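Local coordinates for putative cell adhesion protein (Bacteroides eggerthii, PDB 4GPV) that probably serves as a subunit of pili, belonging to the FimA-like major fimbrial family, at residues Asn170-Gly174 with Thr175-Thr179; Asp230-Pro234 with Gly235-Ile239; Asn306-Val309 with Ala310-Gly313; Gly216-Asp219 with Ser220-Thr224. All coordinates share one frame; numbering follows the deposited sequence.

Interaction 1 of 4, residues Asn170-Gly174 with Thr175-Thr179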
loop_
_atom_site.group_PDB
_atom_site.type_symbol
_atom_site.label_atom_id
_atom_site.label_comp_id
_atom_site.label_asym_id
_atom_site.label_seq_id
_atom_site.Cartn_x
_atom_site.Cartn_y
_atom_site.Cartn_z
ATOM N N ASN A 170 -19.682 -29.272 -4.461
ATOM C CA ASN A 170 -19.011 -30.451 -5.017
ATOM C C ASN A 170 -17.676 -30.104 -5.683
ATOM O O ASN A 170 -17.446 -30.452 -6.851
ATOM C CB ASN A 170 -19.935 -31.150 -6.012
ATOM C CG ASN A 170 -21.301 -31.496 -5.465
ATOM O OD1 ASN A 170 -21.463 -31.917 -4.311
ATOM N ND2 ASN A 170 -22.314 -31.298 -6.285
HETATM N N MSE A 171 -16.816 -29.425 -4.923
HETATM C CA MSE A 171 -15.500 -29.032 -5.422
HETATM C C MSE A 171 -14.565 -30.236 -5.547
HETATM O O MSE A 171 -13.618 -30.181 -6.329
HETATM C CB MSE A 171 -14.879 -27.973 -4.531
HETATM C CG MSE A 171 -15.504 -26.620 -4.711
HETATM SE SE MSE A 171 -14.787 -25.418 -3.408
HETATM C CE MSE A 171 -12.879 -25.323 -4.015
ATOM N N THR A 172 -14.819 -31.310 -4.789
ATOM C CA THR A 172 -14.037 -32.547 -4.817
ATOM C C THR A 172 -14.985 -33.744 -4.932
ATOM O O THR A 172 -16.196 -33.619 -4.671
ATOM C CB THR A 172 -13.124 -32.687 -3.573
ATOM O OG1 THR A 172 -13.912 -32.894 -2.407
ATOM C CG2 THR A 172 -12.169 -31.515 -3.369
ATOM N N GLY A 173 -14.435 -34.884 -5.346
ATOM C CA GLY A 173 -15.191 -36.120 -5.472
ATOM C C GLY A 173 -15.796 -36.383 -6.836
ATOM O O GLY A 173 -16.111 -37.534 -7.142
ATOM N N GLY A 174 -15.978 -35.326 -7.641
ATOM C CA GLY A 174 -16.565 -35.423 -8.978
ATOM C C GLY A 174 -15.552 -35.518 -10.102
ATOM O O GLY A 174 -14.350 -35.679 -9.858
ATOM N N THR A 175 -16.045 -35.422 -11.345
ATOM C CA THR A 175 -15.241 -35.511 -12.575
ATOM C C THR A 175 -14.302 -34.310 -12.665
ATOM O O THR A 175 -13.159 -34.434 -13.120
ATOM C CB THR A 175 -16.184 -35.604 -13.785
ATOM O OG1 THR A 175 -16.994 -36.776 -13.630
ATOM C CG2 THR A 175 -15.443 -35.668 -15.103
ATOM N N ILE A 176 -14.807 -33.149 -12.262
ATOM C CA ILE A 176 -14.052 -31.907 -12.234
ATOM C C ILE A 176 -13.788 -31.599 -10.792
ATOM O O ILE A 176 -14.715 -31.641 -9.974
ATOM C CB ILE A 176 -14.792 -30.767 -12.967
ATOM C CG1 ILE A 176 -15.076 -31.165 -14.445
ATOM C CG2 ILE A 176 -14.022 -29.430 -12.854
ATOM C CD1 ILE A 176 -16.226 -30.388 -15.085
ATOM N N THR A 177 -12.519 -31.308 -10.475
ATOM C CA THR A 177 -12.166 -30.939 -9.120
ATOM C C THR A 177 -11.431 -29.606 -9.151
ATOM O O THR A 177 -10.723 -29.285 -10.113
ATOM C CB THR A 177 -11.400 -32.060 -8.399
ATOM O OG1 THR A 177 -11.367 -31.768 -7.003
ATOM C CG2 THR A 177 -9.993 -32.269 -8.926
ATOM N N ILE A 178 -11.676 -28.795 -8.124
ATOM C CA ILE A 178 -11.009 -27.505 -7.970
ATOM C C ILE A 178 -10.470 -27.491 -6.574
ATOM O O ILE A 178 -11.184 -27.842 -5.633
ATOM C CB ILE A 178 -11.891 -26.253 -8.307
ATOM C CG1 ILE A 178 -12.295 -26.277 -9.790
ATOM C CG2 ILE A 178 -11.159 -24.930 -7.984
ATOM C CD1 ILE A 178 -13.347 -25.191 -10.197
ATOM N N THR A 179 -9.182 -27.144 -6.448
ATOM C CA THR A 179 -8.513 -26.952 -5.176
ATOM C C THR A 179 -8.037 -25.501 -5.162
ATOM O O THR A 179 -7.307 -25.088 -6.066
ATOM C CB THR A 179 -7.359 -27.968 -4.985
ATOM O OG1 THR A 179 -7.891 -29.291 -5.001
ATOM C CG2 THR A 179 -6.567 -27.731 -3.686
HETATM O O HOH W 1 -15.809 -32.496 -7.650
#
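The short connection that brings the chain from strand 146-169 into strand 176-193 is closed where the backbone carbonyl of Met171, a selenomethionine, meets Thr177 and Ile178. Two donors converge on this oxygen. Ile178 N reaches Met171 O at 3.0 Å, with a nearly straight N-H...O angle of 163°, while Thr177 OG1 gives its proton to a lone pair of Met171 O at 2.8 Å, also in the carbonyl plane. Thr177 puts its hydroxyl there because OG1 stands anti to its own backbone N (chi1 -166°). Thr177 CA also approaches Met171 O, at 3.2 Å, in a bent CA-H...O contact. In one of two modelled conformers, the bend at chi3 (66°) brings Met171 CE to 3.4 Å from Ile178 O. The Thr177 hydroxyl bond likewise belongs to one of two conformers, and neither contact need hold in the other. Inside the bend an ordered water joins three backbone groups: it donates to Asn170 O and to Ile176 O and accepts from Gly174 N. Gly173, at positive phi, carries the chain round. Beyond the turn Thr177 and Thr179 form backbone hydrogen bonds with Thr270 and Thr268 of strand 262-271. The buried Ile178 packs against Ser267 of that strand and against Ile278 and Tyr280 of strand 274-283, and Met171 touches Val309 in a nearby loop.

Interaction 2 of 4, residues Asp230-Pro234 with Gly235-Ile239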
loop_
_atom_site.group_PDB
_atom_site.type_symbol
_atom_site.label_atom_id
_atom_site.label_comp_id
_atom_site.label_asym_id
_atom_site.label_seq_id
_atom_site.Cartn_x
_atom_site.Cartn_y
_atom_site.Cartn_z
ATOM N N ASP A 230 -0.874 -15.636 -0.296
ATOM C CA ASP A 230 -1.243 -16.214 1.002
ATOM C C ASP A 230 -1.949 -17.533 0.764
ATOM O O ASP A 230 -3.033 -17.540 0.159
ATOM C CB ASP A 230 -2.122 -15.246 1.798
ATOM C CG ASP A 230 -1.333 -14.081 2.382
ATOM O OD1 ASP A 230 -0.190 -14.311 2.844
ATOM O OD2 ASP A 230 -1.924 -12.978 2.537
ATOM N N ALA A 231 -1.331 -18.638 1.215
ATOM C CA ALA A 231 -1.878 -19.980 0.974
ATOM C C ALA A 231 -3.255 -20.187 1.578
ATOM O O ALA A 231 -3.558 -19.694 2.676
ATOM C CB ALA A 231 -0.915 -21.062 1.502
ATOM N N VAL A 232 -4.080 -20.941 0.839
ATOM C CA VAL A 232 -5.432 -21.327 1.257
ATOM C C VAL A 232 -5.409 -22.797 1.715
ATOM O O VAL A 232 -4.910 -23.681 1.009
ATOM C CB VAL A 232 -6.453 -21.084 0.109
ATOM C CG1 VAL A 232 -7.836 -21.649 0.434
ATOM C CG2 VAL A 232 -6.542 -19.605 -0.235
ATOM N N SER A 233 -5.988 -23.059 2.883
ATOM C CA SER A 233 -6.041 -24.425 3.376
ATOM C C SER A 233 -7.484 -24.944 3.350
ATOM O O SER A 233 -8.409 -24.128 3.357
ATOM C CB SER A 233 -5.446 -24.505 4.781
ATOM O OG SER A 233 -6.179 -23.739 5.720
ATOM N N PRO A 234 -7.717 -26.280 3.351
ATOM C CA PRO A 234 -9.105 -26.767 3.431
ATOM C C PRO A 234 -9.765 -26.202 4.687
ATOM O O PRO A 234 -9.117 -26.110 5.736
ATOM C CB PRO A 234 -8.945 -28.298 3.496
ATOM C CG PRO A 234 -7.545 -28.526 3.972
ATOM C CD PRO A 234 -6.756 -27.406 3.355
ATOM N N GLY A 235 -11.005 -25.759 4.557
ATOM C CA GLY A 235 -11.731 -25.178 5.679
ATOM C C GLY A 235 -11.678 -23.669 5.758
ATOM O O GLY A 235 -12.521 -23.077 6.438
ATOM N N ASP A 236 -10.662 -23.018 5.111
ATOM C CA ASP A 236 -10.522 -21.556 5.127
ATOM C C ASP A 236 -11.713 -20.868 4.446
ATOM O O ASP A 236 -12.228 -19.880 4.976
ATOM C CB ASP A 236 -9.219 -21.110 4.444
ATOM C CG ASP A 236 -7.949 -21.332 5.235
ATOM O OD1 ASP A 236 -8.044 -21.572 6.459
ATOM O OD2 ASP A 236 -6.856 -21.302 4.624
ATOM N N PHE A 237 -12.127 -21.364 3.266
ATOM C CA PHE A 237 -13.264 -20.762 2.561
ATOM C C PHE A 237 -14.568 -21.489 2.852
ATOM O O PHE A 237 -14.674 -22.710 2.676
ATOM C CB PHE A 237 -13.032 -20.699 1.042
ATOM C CG PHE A 237 -11.899 -19.812 0.578
ATOM C CD1 PHE A 237 -11.369 -18.827 1.413
ATOM C CD2 PHE A 237 -11.363 -19.957 -0.700
ATOM C CE1 PHE A 237 -10.313 -18.010 0.978
ATOM C CE2 PHE A 237 -10.311 -19.136 -1.129
ATOM C CZ PHE A 237 -9.807 -18.161 -0.293
ATOM N N THR A 238 -15.562 -20.726 3.320
ATOM C CA THR A 238 -16.902 -21.248 3.631
ATOM C C THR A 238 -17.959 -20.271 3.070
ATOM O O THR A 238 -17.604 -19.250 2.462
ATOM C CB THR A 238 -17.082 -21.445 5.158
ATOM O OG1 THR A 238 -17.204 -20.172 5.805
ATOM C CG2 THR A 238 -15.964 -22.275 5.813
ATOM N N ILE A 239 -19.251 -20.535 3.360
ATOM C CA ILE A 239 -20.345 -19.626 2.988
ATOM C C ILE A 239 -20.084 -18.257 3.613
ATOM O O ILE A 239 -20.517 -17.241 3.075
ATOM C CB ILE A 239 -21.727 -20.204 3.415
ATOM C CG1 ILE A 239 -21.765 -20.559 4.949
ATOM C CG2 ILE A 239 -22.072 -21.427 2.527
ATOM C CD1 ILE A 239 -23.198 -20.599 5.624
HETATM O O HOH W 2 -4.335 -20.687 5.004
HETATM O O HOH W 3 -10.846 -23.434 1.861
HETATM O O HOH W 4 -8.611 -24.261 7.523
#
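A tight reverse turn at the surface, just past strand 229-231, brings Ser233 and Asp236 together and lays Val232 against Phe237. The backbone closes the turn through Asp236 N to Ser233 O, 3.1 Å, and the carboxylate of Asp236 then reaches back over it. Its OD2 accepts from both the backbone and the hydroxyl of one serine: Ser233 N at 2.6 Å, close to straight (165°), and Ser233 OG at 2.8 Å. Both donors lie on the same face of the carboxylate, well above its plane. Ser233 can present the pair together because OG sits between its backbone N and carbonyl carbon (chi1 63°). A water that also donates to Ala231 O adds a third proton to Asp236 OD2 at 2.6 Å, and a second water links Asp236 OD1 to Pro234 O; such a set of donors would be expected to favour the ionised acid. A third water spans Ser233 O and Phe237 N. Alongside these polar contacts Val232 crosses Phe237 at about a right angle. Val232 CG1 lies over one face of the ring in a CH-pi contact, 4.0 Å from the centroid and 17° off the normal, whereas Val232 CG2 touches Phe237 CZ at 3.6 Å. The same ring packs edge-to-face with Phe246 and rests on Val164 of strand 146-169. With Pro234 and Gly235 as its two corner residues, Gly235 at positive phi, the bend is a classic Pro-Gly type II beta turn.

Interaction 3 of 4, residues Asn306-Val309 with Ala310-Gly313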
loop_
_atom_site.group_PDB
_atom_site.type_symbol
_atom_site.label_atom_id
_atom_site.label_comp_id
_atom_site.label_asym_id
_atom_site.label_seq_id
_atom_site.Cartn_x
_atom_site.Cartn_y
_atom_site.Cartn_z
ATOM N N ASN A 306 -20.037 -19.123 -6.905
ATOM C CA ASN A 306 -21.089 -20.138 -6.910
ATOM C C ASN A 306 -20.906 -21.059 -8.113
ATOM O O ASN A 306 -20.004 -20.835 -8.930
ATOM C CB ASN A 306 -22.508 -19.530 -6.825
ATOM C CG ASN A 306 -23.112 -19.085 -8.133
ATOM O OD1 ASN A 306 -22.447 -18.486 -8.963
ATOM N ND2 ASN A 306 -24.408 -19.316 -8.319
ATOM N N GLY A 307 -21.706 -22.111 -8.150
ATOM C CA GLY A 307 -21.678 -23.119 -9.200
ATOM C C GLY A 307 -21.413 -24.516 -8.679
ATOM O O GLY A 307 -20.733 -24.691 -7.663
ATOM N N ASP A 308 -21.968 -25.529 -9.362
ATOM C CA ASP A 308 -21.712 -26.930 -9.018
ATOM C C ASP A 308 -20.454 -27.305 -9.773
ATOM O O ASP A 308 -20.493 -27.424 -10.996
ATOM C CB ASP A 308 -22.915 -27.831 -9.380
ATOM C CG ASP A 308 -22.795 -29.314 -9.003
ATOM O OD1 ASP A 308 -21.660 -29.779 -8.731
ATOM O OD2 ASP A 308 -23.828 -30.021 -9.035
ATOM N N VAL A 309 -19.323 -27.410 -9.054
ATOM C CA VAL A 309 -18.015 -27.658 -9.667
ATOM C C VAL A 309 -17.973 -28.999 -10.399
ATOM O O VAL A 309 -17.596 -29.006 -11.563
ATOM C CB VAL A 309 -16.858 -27.526 -8.647
ATOM C CG1 VAL A 309 -15.537 -28.052 -9.221
ATOM C CG2 VAL A 309 -16.719 -26.076 -8.199
ATOM N N ALA A 310 -18.397 -30.107 -9.741
ATOM C CA ALA A 310 -18.389 -31.444 -10.338
ATOM C C ALA A 310 -19.145 -31.468 -11.663
ATOM O O ALA A 310 -18.741 -32.200 -12.564
ATOM C CB ALA A 310 -18.995 -32.452 -9.374
ATOM N N ALA A 311 -20.181 -30.597 -11.800
ATOM C CA ALA A 311 -21.045 -30.453 -12.970
ATOM C C ALA A 311 -20.585 -29.394 -14.007
ATOM O O ALA A 311 -21.296 -29.177 -14.985
ATOM C CB ALA A 311 -22.464 -30.141 -12.518
ATOM N N GLY A 312 -19.413 -28.785 -13.824
ATOM C CA GLY A 312 -18.873 -27.792 -14.758
ATOM C C GLY A 312 -19.068 -26.318 -14.424
ATOM O O GLY A 312 -18.665 -25.439 -15.197
ATOM N N GLY A 313 -19.690 -26.033 -13.288
ATOM C CA GLY A 313 -19.898 -24.653 -12.860
ATOM C C GLY A 313 -18.758 -24.173 -11.980
ATOM O O GLY A 313 -17.843 -24.940 -11.687
HETATM O O HOH W 5 -16.328 -26.844 -12.783
#
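The carboxylate of Asp308 lies flat over the methyl of Ala311: one face covers Ala311 CB, which sits almost directly below Asp308 CG at 3.6 Å. From the other side of the carboxylate plane Asn170 ND2 donates to Asp308 OD1, which would help to orient the acid. The carboxylate swings over the turn because CG is anti to the backbone N (chi1 -177°), and its OD1 also has Ala310 CB beside it at 3.8 Å. Beside the carboxylate the backbone curls through a type I beta turn, Val309 to Gly312, contained in a wider Schellman motif. Gly312 N bonds to Val309 O at 2.9 Å, and Gly313 N, one residue on, bonds to Asp308 O, one residue back, at 2.8 Å: the outer bond of the motif. Both donors stand above the carbonyl planes they meet, by 57° and 39° respectively. Ala311 N makes a further, weak bond to Asp308 O. Gly312 takes the positive phi that the motif needs at this position. Val309 CA-H points at Gly313 O, 3.4 Å away, and a water bridges Val309 O and Gly313 O. Before the curl the chain rounds a corner at Gly307, on leaving strand 297-306. Here the backbones of Gly307 and Val309 pair with Lys169 at the end of strand 146-169, and the buried side chain of Val309 packs on Arg168.

Interaction 4 of 4, residues Gly216-Asp219 with Ser220-Thr224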
loop_
_atom_site.group_PDB
_atom_site.type_symbol
_atom_site.label_atom_id
_atom_site.label_comp_id
_atom_site.label_asym_id
_atom_site.label_seq_id
_atom_site.Cartn_x
_atom_site.Cartn_y
_atom_site.Cartn_z
ATOM N N GLY A 216 0.549 -15.790 -21.079
ATOM C CA GLY A 216 0.594 -14.386 -21.463
ATOM C C GLY A 216 0.671 -13.372 -20.349
ATOM O O GLY A 216 0.282 -12.215 -20.545
ATOM N N ALA A 217 1.225 -13.776 -19.206
ATOM C CA ALA A 217 1.367 -12.894 -18.056
ATOM C C ALA A 217 2.207 -11.666 -18.419
ATOM O O ALA A 217 3.230 -11.778 -19.101
ATOM C CB ALA A 217 2.006 -13.642 -16.897
ATOM N N PHE A 218 1.709 -10.490 -18.043
ATOM C CA PHE A 218 2.407 -9.224 -18.247
ATOM C C PHE A 218 3.717 -9.311 -17.490
ATOM O O PHE A 218 3.704 -9.674 -16.316
ATOM C CB PHE A 218 1.541 -8.049 -17.746
ATOM C CG PHE A 218 2.197 -6.701 -17.876
ATOM C CD1 PHE A 218 2.204 -6.026 -19.098
ATOM C CD2 PHE A 218 2.836 -6.112 -16.793
ATOM C CE1 PHE A 218 2.809 -4.771 -19.216
ATOM C CE2 PHE A 218 3.463 -4.864 -16.918
ATOM C CZ PHE A 218 3.431 -4.194 -18.121
ATOM N N ASP A 219 4.843 -9.012 -18.149
ATOM C CA ASP A 219 6.137 -9.215 -17.497
ATOM C C ASP A 219 7.102 -8.010 -17.582
ATOM O O ASP A 219 8.197 -8.074 -17.002
ATOM C CB ASP A 219 6.801 -10.480 -18.097
ATOM C CG ASP A 219 8.004 -10.985 -17.320
ATOM O OD1 ASP A 219 7.974 -10.922 -16.066
ATOM O OD2 ASP A 219 9.001 -11.378 -17.964
ATOM N N SER A 220 6.683 -6.896 -18.194
ATOM C CA SER A 220 7.554 -5.729 -18.316
ATOM C C SER A 220 7.777 -5.067 -16.951
ATOM O O SER A 220 6.835 -4.520 -16.381
ATOM C CB SER A 220 6.973 -4.729 -19.313
ATOM O OG SER A 220 6.717 -5.364 -20.555
ATOM N N GLY A 221 9.014 -5.150 -16.448
ATOM C CA GLY A 221 9.395 -4.578 -15.159
ATOM C C GLY A 221 8.677 -5.231 -13.992
ATOM O O GLY A 221 8.358 -4.577 -12.996
ATOM N N VAL A 222 8.428 -6.549 -14.098
ATOM C CA VAL A 222 7.706 -7.302 -13.063
ATOM C C VAL A 222 8.666 -8.239 -12.325
ATOM O O VAL A 222 9.427 -8.965 -12.959
ATOM C CB VAL A 222 6.500 -8.078 -13.653
ATOM C CG1 VAL A 222 5.788 -8.917 -12.590
ATOM C CG2 VAL A 222 5.506 -7.128 -14.330
ATOM N N THR A 223 8.574 -8.257 -10.986
ATOM C CA THR A 223 9.350 -9.139 -10.112
ATOM C C THR A 223 8.393 -9.979 -9.272
ATOM O O THR A 223 7.422 -9.438 -8.733
ATOM C CB THR A 223 10.305 -8.307 -9.225
ATOM O OG1 THR A 223 11.185 -7.569 -10.084
ATOM C CG2 THR A 223 11.148 -9.180 -8.276
ATOM N N THR A 224 8.645 -11.292 -9.142
ATOM C CA THR A 224 7.778 -12.120 -8.294
ATOM C C THR A 224 8.123 -11.870 -6.820
ATOM O O THR A 224 9.280 -11.588 -6.474
ATOM C CB THR A 224 7.873 -13.613 -8.624
ATOM O OG1 THR A 224 9.206 -14.083 -8.393
ATOM C CG2 THR A 224 7.410 -13.923 -10.026
HETATM O O HOH W 6 4.758 -8.022 -20.981
HETATM O O HOH W 7 10.334 -8.642 -15.404
#
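Phe218 turns one ring face to Ser220 and meets Val222 at a slant, so that one aromatic side chain meets two residues of the reverse turn that follows it. Ser220 N lies 4.0 Å above the plane of the Phe218 ring, displaced toward the rim, and the rest of the serine follows on the same side: Ser220 CB is 3.8 Å from Phe218 CZ, and Ser220 O is 3.4 Å from Phe218 CE2. This overlap follows from the extended first torsion of Phe218, CG anti to the backbone N (chi1 178°), which sends the ring forward alongside the following residues. Val222, whose side chain sets out toward residues 216-219, sends one branch to the phenylalanine. Its CG2 touches Phe218 CD2 at 3.8 Å, neither over the face nor at the edge, and also rests on Phe218 O. The bend itself is a type II beta turn from Asp219 to Val222, with Gly221 at the positive phi of its third position. Its closing bond, Val222 N to Asp219 O, is long at 3.3 Å, moderately bent (148° at the hydrogen), and arrives 61° above the carbonyl plane. The carboxylate of Asp219 comes across Val222, OD1 lying 4.0 Å from Val222 CB. A water accepts from Asp219 N and touches Ser220 OG weakly. Beyond the turn strand 222-224 runs parallel to strand 207-209, Gly221 and Thr223 sharing backbone hydrogen bonds with Phe207; Phe218 also packs on Phe207, and its N donates to Glu321 OE2.

All four contacts are local turns in the FimA-like C-terminal part of the chain, in the sequence order 1, 4, 2, 3. Interactions 1 and 3 touch, their centres 8 Å apart: although widely separated in sequence, the loops after strands 146-169 and 297-306, parallel neighbours in the 11-stranded sheet, meet at one end of the molecule, about 35 Å from its centre. Interactions 1 and 2, centres about 15 Å apart, share the seven-stranded sheet, in which strands 176-193 and 229-231 pair antiparallel. Interactions 1, 2 and 3 thus gather on one side of the chain's centre, while interaction 4 stands apart on the same sheet as 1 and 2, its centre about 27 to 31 Å from those of the others.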